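Local coordinates for protein histone-lysine N-methyltransferase SETMAR (Homo sapiens, PDB 3F2K) that methylates histone H3 and takes part in DNA double-strand break repair, its mariner transposase domain, the part described, binding DNA, at residues A[25-36]-A[207-215]. Residues are numbered along the deposited sequence; the frame is centred on the assembly and turned at random.
Sequences NHNEPFLDRIVT and INQLISRWQ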
# COMPACT_ATOMS: atom_id res chain seq x y z
N ASN A 25 1.82 -16.15 9.78
CA ASN A 25 1.02 -16.65 8.68
C ASN A 25 1.02 -18.19 8.62
O ASN A 25 0.01 -18.79 8.24
CB ASN A 25 1.55 -16.10 7.38
CG ASN A 25 0.60 -16.26 6.24
OD1 ASN A 25 -0.50 -15.70 6.25
ND2 ASN A 25 1.03 -17.01 5.21
N HIS A 26 2.13 -18.82 8.99
CA HIS A 26 2.13 -20.31 9.00
C HIS A 26 1.15 -20.83 10.09
O HIS A 26 0.33 -21.75 9.86
CB HIS A 26 3.55 -20.83 9.20
CG HIS A 26 3.64 -22.34 9.31
ND1 HIS A 26 3.38 -23.18 8.25
CD2 HIS A 26 3.95 -23.15 10.36
CE1 HIS A 26 3.52 -24.44 8.63
NE2 HIS A 26 3.88 -24.45 9.91
N ASN A 27 1.21 -20.21 11.25
CA ASN A 27 0.36 -20.54 12.36
C ASN A 27 -1.11 -20.30 12.11
O ASN A 27 -1.95 -21.13 12.50
CB ASN A 27 0.80 -19.79 13.63
CG ASN A 27 2.17 -20.28 14.16
OD1 ASN A 27 2.51 -21.43 13.98
ND2 ASN A 27 2.89 -19.42 14.87
N GLU A 28 -1.44 -19.13 11.55
CA GLU A 28 -2.79 -18.75 11.26
C GLU A 28 -2.78 -17.81 10.05
O GLU A 28 -2.62 -16.61 10.22
CB GLU A 28 -3.40 -18.00 12.44
CG GLU A 28 -3.14 -18.59 13.82
CD GLU A 28 -3.73 -17.74 14.93
OE1 GLU A 28 -3.11 -16.71 15.31
OE2 GLU A 28 -4.82 -18.14 15.42
N PRO A 29 -2.95 -18.36 8.84
CA PRO A 29 -2.85 -17.56 7.60
C PRO A 29 -3.79 -16.37 7.67
O PRO A 29 -4.99 -16.51 8.05
CB PRO A 29 -3.25 -18.55 6.49
CG PRO A 29 -2.99 -19.90 7.11
CD PRO A 29 -3.22 -19.78 8.56
N PHE A 30 -3.22 -15.21 7.33
CA PHE A 30 -3.95 -13.95 7.35
C PHE A 30 -3.81 -13.07 6.08
O PHE A 30 -4.40 -11.99 6.03
CB PHE A 30 -3.47 -13.13 8.55
CG PHE A 30 -2.04 -12.73 8.47
CD1 PHE A 30 -1.66 -11.53 7.81
CD2 PHE A 30 -1.06 -13.52 9.09
CE1 PHE A 30 -0.27 -11.15 7.73
CE2 PHE A 30 0.27 -13.14 9.06
CZ PHE A 30 0.68 -11.96 8.37
N LEU A 31 -3.06 -13.53 5.08
CA LEU A 31 -2.88 -12.71 3.85
C LEU A 31 -4.17 -12.19 3.24
O LEU A 31 -4.20 -11.06 2.75
CB LEU A 31 -1.98 -13.38 2.77
CG LEU A 31 -0.55 -13.71 3.25
CD1 LEU A 31 0.32 -14.19 2.11
CD2 LEU A 31 0.23 -12.59 3.96
N ASP A 32 -5.20 -13.05 3.24
CA ASP A 32 -6.53 -12.75 2.70
C ASP A 32 -7.23 -11.57 3.39
O ASP A 32 -8.15 -10.96 2.79
CB ASP A 32 -7.43 -14.03 2.71
CG ASP A 32 -7.94 -14.44 4.14
OD1 ASP A 32 -7.16 -14.63 5.10
OD2 ASP A 32 -9.17 -14.61 4.30
N ARG A 33 -6.82 -11.26 4.62
CA ARG A 33 -7.44 -10.17 5.39
C ARG A 33 -6.65 -8.86 5.22
O ARG A 33 -7.12 -7.80 5.61
CB ARG A 33 -7.56 -10.54 6.88
CG ARG A 33 -8.33 -11.90 7.15
CD ARG A 33 -7.98 -12.46 8.57
NE ARG A 33 -8.19 -11.45 9.59
CZ ARG A 33 -7.69 -11.51 10.78
NH1 ARG A 33 -6.95 -12.56 11.13
NH2 ARG A 33 -7.93 -10.53 11.66
N ILE A 34 -5.52 -8.92 4.52
CA ILE A 34 -4.73 -7.66 4.37
C ILE A 34 -5.35 -6.65 3.44
O ILE A 34 -5.78 -7.02 2.34
CB ILE A 34 -3.26 -7.94 3.90
CG1 ILE A 34 -2.48 -8.59 5.01
CG2 ILE A 34 -2.52 -6.54 3.58
CD1 ILE A 34 -1.12 -9.17 4.60
N VAL A 35 -5.44 -5.41 3.91
CA VAL A 35 -5.68 -4.23 3.09
C VAL A 35 -4.32 -3.47 3.14
O VAL A 35 -3.75 -3.35 4.18
CB VAL A 35 -6.76 -3.32 3.71
CG1 VAL A 35 -6.84 -2.04 2.93
CG2 VAL A 35 -8.18 -4.05 3.54
N THR A 36 -3.87 -2.97 2.01
CA THR A 36 -2.62 -2.29 1.98
C THR A 36 -2.66 -1.03 1.13
O THR A 36 -3.48 -0.90 0.15
CB THR A 36 -1.48 -3.29 1.52
OG1 THR A 36 -0.19 -2.80 1.91
CG2 THR A 36 -1.53 -3.61 0.02
N ILE A 207 0.19 -9.41 -2.98
CA ILE A 207 -0.04 -9.80 -1.61
C ILE A 207 0.74 -11.07 -1.33
O ILE A 207 1.55 -11.11 -0.41
CB ILE A 207 -1.56 -10.07 -1.35
CG1 ILE A 207 -2.34 -8.78 -1.54
CG2 ILE A 207 -1.75 -10.70 0.05
CD1 ILE A 207 -2.04 -7.72 -0.51
N ASN A 208 0.49 -12.07 -2.16
CA ASN A 208 1.07 -13.43 -1.96
C ASN A 208 2.62 -13.49 -1.96
O ASN A 208 3.24 -14.27 -1.21
CB ASN A 208 0.34 -14.41 -2.89
CG ASN A 208 -1.05 -14.72 -2.35
OD1 ASN A 208 -1.17 -15.32 -1.27
ND2 ASN A 208 -2.11 -14.31 -3.07
N GLN A 209 3.21 -12.55 -2.68
CA GLN A 209 4.68 -12.40 -2.70
C GLN A 209 5.23 -12.07 -1.34
O GLN A 209 6.40 -12.27 -1.13
CB GLN A 209 5.12 -11.36 -3.71
CG GLN A 209 5.18 -12.03 -5.07
CD GLN A 209 5.51 -11.10 -6.21
OE1 GLN A 209 5.67 -9.92 -6.01
NE2 GLN A 209 5.62 -11.67 -7.42
N LEU A 210 4.40 -11.55 -0.40
CA LEU A 210 4.94 -11.22 0.92
C LEU A 210 5.71 -12.36 1.58
O LEU A 210 6.74 -12.09 2.27
CB LEU A 210 3.83 -10.75 1.91
CG LEU A 210 3.24 -9.35 1.70
CD1 LEU A 210 1.97 -9.19 2.55
CD2 LEU A 210 4.32 -8.29 2.14
N ILE A 211 5.18 -13.58 1.50
CA ILE A 211 5.84 -14.69 2.19
C ILE A 211 7.26 -14.88 1.68
O ILE A 211 8.24 -14.97 2.46
CB ILE A 211 5.06 -15.99 2.02
CG1 ILE A 211 3.64 -15.77 2.54
CG2 ILE A 211 5.72 -17.11 2.86
CD1 ILE A 211 3.70 -15.54 4.02
N SER A 212 7.39 -14.88 0.37
CA SER A 212 8.73 -15.04 -0.23
C SER A 212 9.68 -13.88 0.11
O SER A 212 10.89 -14.11 0.38
CB SER A 212 8.64 -15.32 -1.75
OG SER A 212 8.11 -14.23 -2.47
N ARG A 213 9.15 -12.66 0.17
CA ARG A 213 9.95 -11.49 0.50
C ARG A 213 10.35 -11.45 1.99
O ARG A 213 11.52 -11.09 2.32
CB ARG A 213 9.20 -10.21 0.16
CG ARG A 213 9.16 -10.02 -1.38
CD ARG A 213 8.44 -8.77 -1.69
NE ARG A 213 8.52 -8.54 -3.13
CZ ARG A 213 9.33 -7.67 -3.73
NH1 ARG A 213 10.11 -6.87 -3.01
NH2 ARG A 213 9.34 -7.60 -5.08
N TRP A 214 9.41 -11.78 2.89
CA TRP A 214 9.83 -11.97 4.30
C TRP A 214 10.99 -12.96 4.43
O TRP A 214 11.97 -12.73 5.19
CB TRP A 214 8.67 -12.38 5.22
CG TRP A 214 7.63 -11.26 5.30
CD1 TRP A 214 7.83 -9.92 5.21
CD2 TRP A 214 6.21 -11.46 5.46
NE1 TRP A 214 6.59 -9.24 5.33
CE2 TRP A 214 5.60 -10.18 5.52
CE3 TRP A 214 5.42 -12.59 5.62
CZ2 TRP A 214 4.20 -10.03 5.65
CZ3 TRP A 214 4.04 -12.45 5.76
CH2 TRP A 214 3.45 -11.16 5.77
N GLN A 215 10.88 -14.07 3.70
CA GLN A 215 11.91 -15.11 3.81
C GLN A 215 13.24 -14.66 3.25
O GLN A 215 14.30 -14.98 3.80
CB GLN A 215 11.48 -16.43 3.14
CG GLN A 215 12.45 -17.63 3.46
CD GLN A 215 12.58 -17.88 4.93
OE1 GLN A 215 11.59 -18.13 5.62
NE2 GLN A 215 13.82 -17.84 5.46
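Leu31 and Ile207 bring the two backbones closest, their CA atoms 6.8 Å apart, just before residues 34-36 open strand 34-43 and run at 92° to helix segment 207-215. Leucine suits this place because its two methyls spread over neighbouring side chains of one helix face: CD1 rests 3.7 Å from Ile211 CG1, while CD2 lies 4.0 Å from Trp214 CH2 and also touches Leu210. Behind the fork, Leu31 CB packs on Ile207 CG2 in the conformer given. Deeper in, Ile34 and Leu210 meet tip to tip, their CD1 methyls 3.7 Å apart; with CG1 anti to the carbonyl carbon (chi1 -71°), Ile34 extends its longer branch to the helix. Phe30 CZ meets the carbon rim of the Trp214 indole at CH2. Asn25 combines two roles: OD1 accepts a nearly straight hydrogen bond from Phe30 N (3.0 Å, 163°), fastening the turn after its helix, while ND2 lies against Ile211 CD1. Replacing Asn25 with an alanine would probably leave Phe30 N without this acceptor and open a gap beside Ile211. This apolar layer seats helix 202-219 against the RNase H-like core: Trp214 also packs on helix 8-27, Leu210 on strand 126-128 and helix 163-176, and Thr36 OG1 bonds Leu128 O, with magnesium ligand Asp38 following on strand 34-43.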